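Local coordinates for protein coenzyme A transferase (Yersinia pestis, PDB 3QLI) that probably transfers coenzyme A from an acyl-CoA to a carboxylate such as acetate, at residues T344-E350 and T403-T409; S40-G45 and I139-M145; D234-M240 and N257-T263. The contacts are given in a common frame with arbitrary orientation. Numbering follows the deposited sequence.

Overall arrangement
All three contacts are mainly buried and none touches another. Contact 2 joins two central strands of the parallel sheet in the N-terminal half. Contact 3 joins the edge strand of the six-stranded mixed sheet in the C-terminal half to its neighbour. Their centres are about 34 Å apart, on opposite sides of the chain's centre. Contact 1 is a single antiparallel bridge between a short strand and a loop, about 24 Å from contact 3 between centres. Contacts 2 and 3 rest on parallel backbone ladders with apolar packing. Contact 1 relies more on threonine hydroxyls and lies by the CoA sites and the second subunit. Contact 3 leads directly into Glu-264, which binds CoA covalently.

Contact 1. Residues T344-E350 and T403-T409; sequences TGACNSE and TTPRIDT
Thr-344 opens the first segment. Its O lies 3.3 Å from Arg-406 CB, and a water joins this O (3.2 Å) to Arg-406 NH1 (2.9 Å). Arg-406 NH2 bonds to Gln-356 O of the second subunit, which ties this end of the loop to that subunit. Gly-345 has positive phi (97/2), and a CB would strike the preceding carbonyl. Its O accepts from Thr-409 OG1 at 2.7 Å; residues 405-409 turn back to bring this hydroxyl in. Ala-346 CA sits 4.1 Å from Arg-406 CA and makes a CA-H...O contact of 3.3 Å with Thr-404 O. Cys-347 is extended (-122/149) and forms a lone antiparallel hydrogen-bonded pair with Thr-404. Cys-347 N gives to Thr-404 O at 2.9 Å. Cys-347 O accepts from Thr-404 N at 3.0 Å and Thr-403 N at 2.9 Å. This is a classic beta bulge, with Thr-403 near -89/-54. It pairs the edge of a small three-stranded sheet with a loop. Asn-348 (chi1 t) makes an Asx turn, its OD1 accepting from Glu-350 N at 3.0 Å and also from Gln-356 NE2. Ser-349 N gives to Thr-403 OG1 at 2.9 Å; Thr-403 (chi1 m) also bonds to Ser-358, a CoA-binding residue. Glu-350, another, bonds through OE1 to Tyr-357 N.

Contact 2. Residues S40-G45 and I139-M145; sequences SHLSMG and IGIDTFM
Strands 41-44 and 143-145 run parallel, their axes 4.8 Å apart at closest and at 19°. They are neighbours in the middle of a Rossmann-like parallel sheet, strand order 3-2-1-4-5-6. Residues 139-142 lead in from helix 131-139, with Gly-140 at positive phi (88/128). Leu-42 pairs with Thr-143, Ser-43 with Phe-144 and Met-44 with Met-145. The ladder starts at His-41 O, which accepts from Thr-143 N at 3.2 Å and also from Asp-142 N at 2.8 Å. Ser-43 N gives to Thr-143 O at 3.0 Å, Met-145 N to Ser-43 O at 3.2 Å, and Gly-45 N to Met-145 O at 3.2 Å.

Leu-42, Met-44, Thr-143 and Met-145 share one face; all but Thr-143 touch helix 52-63. Leu-42 CD1 lies 4.0 Å from Met-145 CE. Ser-43 and Phe-144 (both chi1 t) take the other face, where helix 166-172 packs on Phe-144. Asp-142 OD2 accepts from His-41 N at 2.8 Å, while its OD1 pairs with Arg-174. His-41 (chi1 m) turns its ring edge to the helix end, with ND1 donating to Gly-140 O at 2.8 Å.

Contact 3. Residues D234-M240 and N257-T263; sequences DGACLQM and NDLGIHT
The backbones run side by side, 25° apart end to end, in the parallel pairing of a beta-alpha-beta crossover. Cys-237 pairs with Gly-260 (CA-CA 4.2 Å) and Leu-238 with Ile-261 (4.8 Å). Three bonds make the ladder. Gly-260 N gives to Ala-236 O at 2.8 Å, Leu-238 N to Gly-260 O at 2.8 Å, and His-262 N to Leu-238 O at 3.0 Å. Before it, Gly-235 turns with positive phi (80/0), and its N makes a weak bond of 3.4 Å to Asn-257 O. CA-H...O contacts join Gly-235 CA to Asp-258 O at 3.3 Å and Cys-237 CA to Gly-260 O at 3.5 Å.

Side-chain oxygens close both ends. Asp-234 OD1 (chi1 m) accepts from Asn-257 N at 3.1 Å. Thr-263 OG1 (chi1 t) accepts from Met-240 N at 3.2 Å and also bonds to Val-265 O. A water links Cys-237 O (3.1 Å) and His-262 O (2.8 Å).

Apolar contacts centre on Leu-259 (chi1 m, chi2 t). Its CD1 is 4.0 Å from Leu-238 CD1, and its CD2 is 4.0 Å from Ala-236 CB. On the other face, Cys-237 SG (chi1 t) lies 3.8 Å from His-262 CB. An ideal CB on Gly-260 would lie 3.8 Å from Cys-237 SG, so the absence of a side chain lets the sulfur lie against the strand.

Thr-263 precedes Glu-264, the covalent CoA site. Helix 244-252 connects the two strands and packs on Met-240. Helix 268-276 covers Leu-238 and Ile-261, and strand 237-240 continues the sheet to strand 332-337.

Contact 1. Residues T344-E350 and T403-T409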
# COMPACT_ATOMS: atom_id res chain seq x y z
N THR A 344 -6.53 -7.72 -15.21
CA THR A 344 -5.76 -8.23 -14.08
C THR A 344 -6.44 -7.88 -12.76
O THR A 344 -6.09 -8.43 -11.71
CB THR A 344 -4.31 -7.66 -14.03
OG1 THR A 344 -4.34 -6.32 -13.53
CG2 THR A 344 -3.66 -7.68 -15.40
N GLY A 345 -7.42 -6.97 -12.82
CA GLY A 345 -8.12 -6.54 -11.62
C GLY A 345 -7.58 -5.24 -11.03
O GLY A 345 -8.05 -4.78 -10.00
N ALA A 346 -6.58 -4.64 -11.69
CA ALA A 346 -6.09 -3.33 -11.28
C ALA A 346 -7.09 -2.25 -11.71
O ALA A 346 -7.78 -2.41 -12.72
CB ALA A 346 -4.73 -3.06 -11.92
N CYS A 347 -7.16 -1.16 -10.96
CA CYS A 347 -8.09 -0.06 -11.26
C CYS A 347 -7.35 1.25 -11.46
O CYS A 347 -6.30 1.49 -10.84
CB CYS A 347 -9.11 0.10 -10.12
SG CYS A 347 -9.97 -1.49 -9.77
N ASN A 348 -7.91 2.11 -12.31
CA ASN A 348 -7.31 3.41 -12.61
C ASN A 348 -8.32 4.53 -12.48
O ASN A 348 -9.38 4.49 -13.11
CB ASN A 348 -6.74 3.42 -14.03
CG ASN A 348 -6.15 4.77 -14.40
OD1 ASN A 348 -5.57 5.46 -13.56
ND2 ASN A 348 -6.31 5.16 -15.66
N SER A 349 -7.99 5.54 -11.67
CA SER A 349 -8.87 6.68 -11.48
C SER A 349 -8.29 7.95 -12.12
O SER A 349 -8.89 9.02 -12.03
CB SER A 349 -9.10 6.94 -9.99
OG SER A 349 -9.89 5.92 -9.41
N GLU A 350 -7.14 7.84 -12.76
CA GLU A 350 -6.48 9.02 -13.31
C GLU A 350 -7.07 9.41 -14.66
O GLU A 350 -7.09 8.61 -15.58
CB GLU A 350 -4.98 8.77 -13.44
CG GLU A 350 -4.24 9.92 -14.12
CD GLU A 350 -4.43 11.23 -13.38
OE1 GLU A 350 -4.15 11.28 -12.16
OE2 GLU A 350 -4.88 12.21 -14.03
N THR A 403 -3.97 2.99 -10.00
CA THR A 403 -4.45 3.60 -8.77
C THR A 403 -4.58 2.55 -7.68
O THR A 403 -4.03 2.71 -6.59
CB THR A 403 -5.80 4.30 -8.96
OG1 THR A 403 -5.67 5.27 -10.00
CG2 THR A 403 -6.20 5.01 -7.68
N THR A 404 -5.32 1.48 -7.97
CA THR A 404 -5.42 0.35 -7.07
C THR A 404 -4.78 -0.86 -7.73
O THR A 404 -5.24 -1.32 -8.78
CB THR A 404 -6.90 0.02 -6.71
OG1 THR A 404 -7.50 1.15 -6.07
CG2 THR A 404 -6.99 -1.15 -5.77
N PRO A 405 -3.70 -1.39 -7.12
CA PRO A 405 -2.95 -2.53 -7.65
C PRO A 405 -3.81 -3.78 -7.67
O PRO A 405 -4.71 -3.94 -6.82
CB PRO A 405 -1.83 -2.71 -6.62
CG PRO A 405 -1.70 -1.38 -5.96
CD PRO A 405 -3.11 -0.87 -5.87
N ARG A 406 -3.54 -4.69 -8.60
CA ARG A 406 -4.33 -5.91 -8.66
C ARG A 406 -4.17 -6.73 -7.38
O ARG A 406 -5.02 -7.55 -7.06
CB ARG A 406 -3.94 -6.76 -9.87
CG ARG A 406 -2.56 -7.43 -9.75
CD ARG A 406 -2.39 -8.47 -10.85
NE ARG A 406 -0.98 -8.74 -11.13
CZ ARG A 406 -0.55 -9.55 -12.09
NH1 ARG A 406 -1.41 -10.19 -12.86
NH2 ARG A 406 0.76 -9.72 -12.29
N ILE A 407 -3.08 -6.52 -6.64
CA ILE A 407 -2.91 -7.31 -5.42
C ILE A 407 -3.80 -6.82 -4.28
O ILE A 407 -3.93 -7.49 -3.27
CB ILE A 407 -1.44 -7.36 -4.94
CG1 ILE A 407 -0.92 -5.94 -4.65
CG2 ILE A 407 -0.56 -8.12 -5.95
CD1 ILE A 407 0.52 -5.89 -4.17
N ASP A 408 -4.35 -5.62 -4.43
CA ASP A 408 -5.18 -5.04 -3.38
C ASP A 408 -6.69 -5.02 -3.65
O ASP A 408 -7.48 -4.89 -2.72
CB ASP A 408 -4.73 -3.61 -3.07
CG ASP A 408 -3.36 -3.56 -2.43
OD1 ASP A 408 -3.15 -4.27 -1.42
OD2 ASP A 408 -2.50 -2.82 -2.92
N THR A 409 -7.08 -5.16 -4.91
CA THR A 409 -8.50 -5.11 -5.24
C THR A 409 -9.27 -6.23 -4.55
O THR A 409 -8.81 -7.37 -4.49
CB THR A 409 -8.74 -5.15 -6.76
OG1 THR A 409 -7.93 -4.15 -7.39
CG2 THR A 409 -10.20 -4.86 -7.06
O HOH W 1 -4.18 -10.88 -12.60

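Contact 2. Residues S40-G45 and I139-M145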
# COMPACT_ATOMS: atom_id res chain seq x y z
N SER A 40 9.26 31.31 -0.10
CA SER A 40 8.76 30.56 1.06
C SER A 40 7.72 29.52 0.66
O SER A 40 7.38 29.39 -0.53
CB SER A 40 8.20 31.50 2.14
OG SER A 40 7.02 32.16 1.70
N HIS A 41 7.23 28.77 1.64
CA HIS A 41 6.26 27.69 1.40
C HIS A 41 4.92 28.05 2.04
O HIS A 41 4.85 28.30 3.25
CB HIS A 41 6.73 26.36 2.00
CG HIS A 41 8.00 25.82 1.41
ND1 HIS A 41 8.69 24.77 1.97
CD2 HIS A 41 8.69 26.17 0.30
CE1 HIS A 41 9.76 24.49 1.24
NE2 HIS A 41 9.79 25.34 0.22
N LEU A 42 3.87 28.07 1.24
CA LEU A 42 2.53 28.33 1.75
C LEU A 42 1.64 27.11 1.52
O LEU A 42 1.79 26.41 0.53
CB LEU A 42 1.92 29.55 1.06
CG LEU A 42 0.52 29.95 1.54
CD1 LEU A 42 0.43 31.42 1.84
CD2 LEU A 42 -0.50 29.57 0.50
N SER A 43 0.72 26.87 2.45
CA SER A 43 -0.30 25.85 2.23
C SER A 43 -1.64 26.42 2.66
O SER A 43 -1.70 27.49 3.27
CB SER A 43 0.03 24.57 3.01
OG SER A 43 -0.89 23.51 2.71
N MET A 44 -2.72 25.73 2.33
CA MET A 44 -4.05 26.21 2.63
C MET A 44 -4.96 25.01 2.84
O MET A 44 -4.58 23.88 2.55
CB MET A 44 -4.59 27.05 1.48
CG MET A 44 -4.54 26.32 0.14
SD MET A 44 -5.10 27.36 -1.23
CE MET A 44 -4.69 26.33 -2.64
N GLY A 45 -6.17 25.27 3.33
CA GLY A 45 -7.14 24.23 3.54
C GLY A 45 -7.62 23.62 2.24
O GLY A 45 -7.33 24.13 1.15
N ILE A 139 8.69 18.95 4.05
CA ILE A 139 8.55 20.14 3.22
C ILE A 139 8.71 21.41 4.05
O ILE A 139 9.57 22.26 3.74
CB ILE A 139 7.19 20.14 2.51
CG1 ILE A 139 7.13 18.97 1.51
CG2 ILE A 139 6.94 21.50 1.83
CD1 ILE A 139 5.71 18.64 1.02
N GLY A 140 7.90 21.54 5.08
CA GLY A 140 7.97 22.70 5.95
C GLY A 140 7.08 23.80 5.41
O GLY A 140 7.17 24.15 4.24
N ILE A 141 6.21 24.33 6.25
CA ILE A 141 5.26 25.35 5.81
C ILE A 141 5.49 26.64 6.58
O ILE A 141 5.46 26.67 7.81
CB ILE A 141 3.80 24.88 5.98
CG1 ILE A 141 3.54 23.64 5.12
CG2 ILE A 141 2.81 26.04 5.67
CD1 ILE A 141 3.76 23.84 3.60
N ASP A 142 5.74 27.72 5.86
CA ASP A 142 5.97 29.01 6.50
C ASP A 142 4.67 29.74 6.83
O ASP A 142 4.54 30.36 7.89
CB ASP A 142 6.89 29.86 5.62
CG ASP A 142 8.21 29.16 5.33
OD1 ASP A 142 9.03 29.09 6.26
OD2 ASP A 142 8.41 28.66 4.20
N THR A 143 3.70 29.65 5.93
CA THR A 143 2.40 30.30 6.13
C THR A 143 1.28 29.33 5.78
O THR A 143 1.33 28.67 4.74
CB THR A 143 2.22 31.55 5.24
OG1 THR A 143 3.28 32.48 5.49
CG2 THR A 143 0.88 32.23 5.55
N PHE A 144 0.30 29.24 6.68
CA PHE A 144 -0.90 28.45 6.42
C PHE A 144 -2.14 29.35 6.50
O PHE A 144 -2.24 30.17 7.42
CB PHE A 144 -1.01 27.29 7.42
CG PHE A 144 -2.08 26.30 7.06
CD1 PHE A 144 -1.94 25.50 5.92
CD2 PHE A 144 -3.22 26.16 7.83
CE1 PHE A 144 -2.91 24.59 5.57
CE2 PHE A 144 -4.22 25.25 7.47
CZ PHE A 144 -4.07 24.47 6.35
N MET A 145 -3.05 29.22 5.53
CA MET A 145 -4.27 30.02 5.49
C MET A 145 -5.49 29.10 5.37
O MET A 145 -5.48 28.16 4.57
CB MET A 145 -4.23 31.02 4.31
CG MET A 145 -2.87 31.74 4.20
SD MET A 145 -2.91 33.31 3.28
CE MET A 145 -3.40 32.69 1.68
O HOH W 2 5.37 32.49 4.18

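Contact 3. Residues D234-M240 and N257-T263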
# COMPACT_ATOMS: atom_id res chain seq x y z
N ASP A 234 -26.69 -4.59 7.77
CA ASP A 234 -26.96 -3.73 8.91
C ASP A 234 -25.67 -3.66 9.76
O ASP A 234 -24.90 -4.61 9.80
CB ASP A 234 -28.13 -4.24 9.77
CG ASP A 234 -29.51 -3.99 9.14
OD1 ASP A 234 -29.73 -2.97 8.45
OD2 ASP A 234 -30.40 -4.84 9.35
N GLY A 235 -25.45 -2.52 10.40
CA GLY A 235 -24.29 -2.37 11.26
C GLY A 235 -23.02 -2.06 10.47
O GLY A 235 -21.96 -1.91 11.07
N ALA A 236 -23.12 -1.98 9.15
CA ALA A 236 -21.96 -1.62 8.32
C ALA A 236 -21.38 -0.25 8.70
O ALA A 236 -22.11 0.66 9.07
CB ALA A 236 -22.33 -1.64 6.84
N CYS A 237 -20.06 -0.12 8.61
CA CYS A 237 -19.41 1.14 8.90
C CYS A 237 -18.89 1.72 7.58
O CYS A 237 -17.92 1.22 7.01
CB CYS A 237 -18.25 0.90 9.87
SG CYS A 237 -17.43 2.40 10.44
N LEU A 238 -19.54 2.78 7.11
CA LEU A 238 -19.40 3.25 5.74
C LEU A 238 -18.27 4.26 5.50
O LEU A 238 -18.05 5.17 6.31
CB LEU A 238 -20.70 3.93 5.30
CG LEU A 238 -21.99 3.11 5.34
CD1 LEU A 238 -23.15 4.01 4.95
CD2 LEU A 238 -21.86 1.93 4.39
N GLN A 239 -17.58 4.07 4.39
CA GLN A 239 -16.81 5.16 3.76
C GLN A 239 -17.30 5.27 2.33
O GLN A 239 -17.50 4.26 1.67
CB GLN A 239 -15.31 4.87 3.77
CG GLN A 239 -14.51 5.88 2.92
CD GLN A 239 -14.23 5.37 1.51
OE1 GLN A 239 -14.20 4.16 1.28
NE2 GLN A 239 -14.02 6.30 0.57
N MET A 240 -17.53 6.50 1.85
CA MET A 240 -17.76 6.67 0.42
C MET A 240 -17.34 8.03 -0.10
O MET A 240 -17.12 8.95 0.68
CB MET A 240 -19.20 6.36 0.04
CG MET A 240 -20.24 7.24 0.68
SD MET A 240 -21.89 6.62 0.21
CE MET A 240 -21.99 5.11 1.15
N ASN A 257 -30.43 -0.08 9.45
CA ASN A 257 -30.35 0.44 10.80
C ASN A 257 -28.96 0.27 11.41
O ASN A 257 -28.20 -0.62 11.03
CB ASN A 257 -31.40 -0.20 11.70
CG ASN A 257 -31.16 -1.68 11.91
OD1 ASN A 257 -30.20 -2.07 12.57
ND2 ASN A 257 -32.04 -2.51 11.35
N ASP A 258 -28.65 1.14 12.37
CA ASP A 258 -27.40 1.09 13.11
C ASP A 258 -26.14 1.12 12.25
O ASP A 258 -25.12 0.54 12.61
CB ASP A 258 -27.39 -0.10 14.06
CG ASP A 258 -28.23 0.14 15.31
OD1 ASP A 258 -28.10 1.23 15.93
OD2 ASP A 258 -29.03 -0.76 15.65
N LEU A 259 -26.21 1.80 11.11
CA LEU A 259 -24.99 2.01 10.33
C LEU A 259 -24.04 2.96 11.07
O LEU A 259 -24.46 3.74 11.93
CB LEU A 259 -25.31 2.57 8.95
CG LEU A 259 -26.21 1.70 8.08
CD1 LEU A 259 -26.36 2.29 6.68
CD2 LEU A 259 -25.65 0.29 8.00
N GLY A 260 -22.76 2.86 10.73
CA GLY A 260 -21.77 3.79 11.25
C GLY A 260 -21.10 4.52 10.10
O GLY A 260 -21.24 4.12 8.93
N ILE A 261 -20.37 5.59 10.42
CA ILE A 261 -19.61 6.32 9.41
C ILE A 261 -18.17 6.51 9.86
O ILE A 261 -17.92 7.00 10.96
CB ILE A 261 -20.23 7.71 9.12
CG1 ILE A 261 -21.56 7.59 8.37
CG2 ILE A 261 -19.25 8.58 8.31
CD1 ILE A 261 -22.28 8.91 8.20
N HIS A 262 -17.24 6.08 9.01
CA HIS A 262 -15.83 6.44 9.15
C HIS A 262 -15.31 6.59 7.74
O HIS A 262 -14.96 5.61 7.07
CB HIS A 262 -15.05 5.35 9.90
CG HIS A 262 -13.59 5.64 10.05
ND1 HIS A 262 -13.01 5.97 11.26
CD2 HIS A 262 -12.59 5.66 9.14
CE1 HIS A 262 -11.71 6.17 11.08
NE2 HIS A 262 -11.43 5.98 9.80
N THR A 263 -15.28 7.84 7.28
CA THR A 263 -15.12 8.12 5.87
C THR A 263 -14.02 9.17 5.72
O THR A 263 -13.74 9.92 6.66
CB THR A 263 -16.45 8.62 5.29
OG1 THR A 263 -16.35 8.72 3.86
CG2 THR A 263 -16.84 9.99 5.91
O HOH W 3 -15.35 2.84 7.51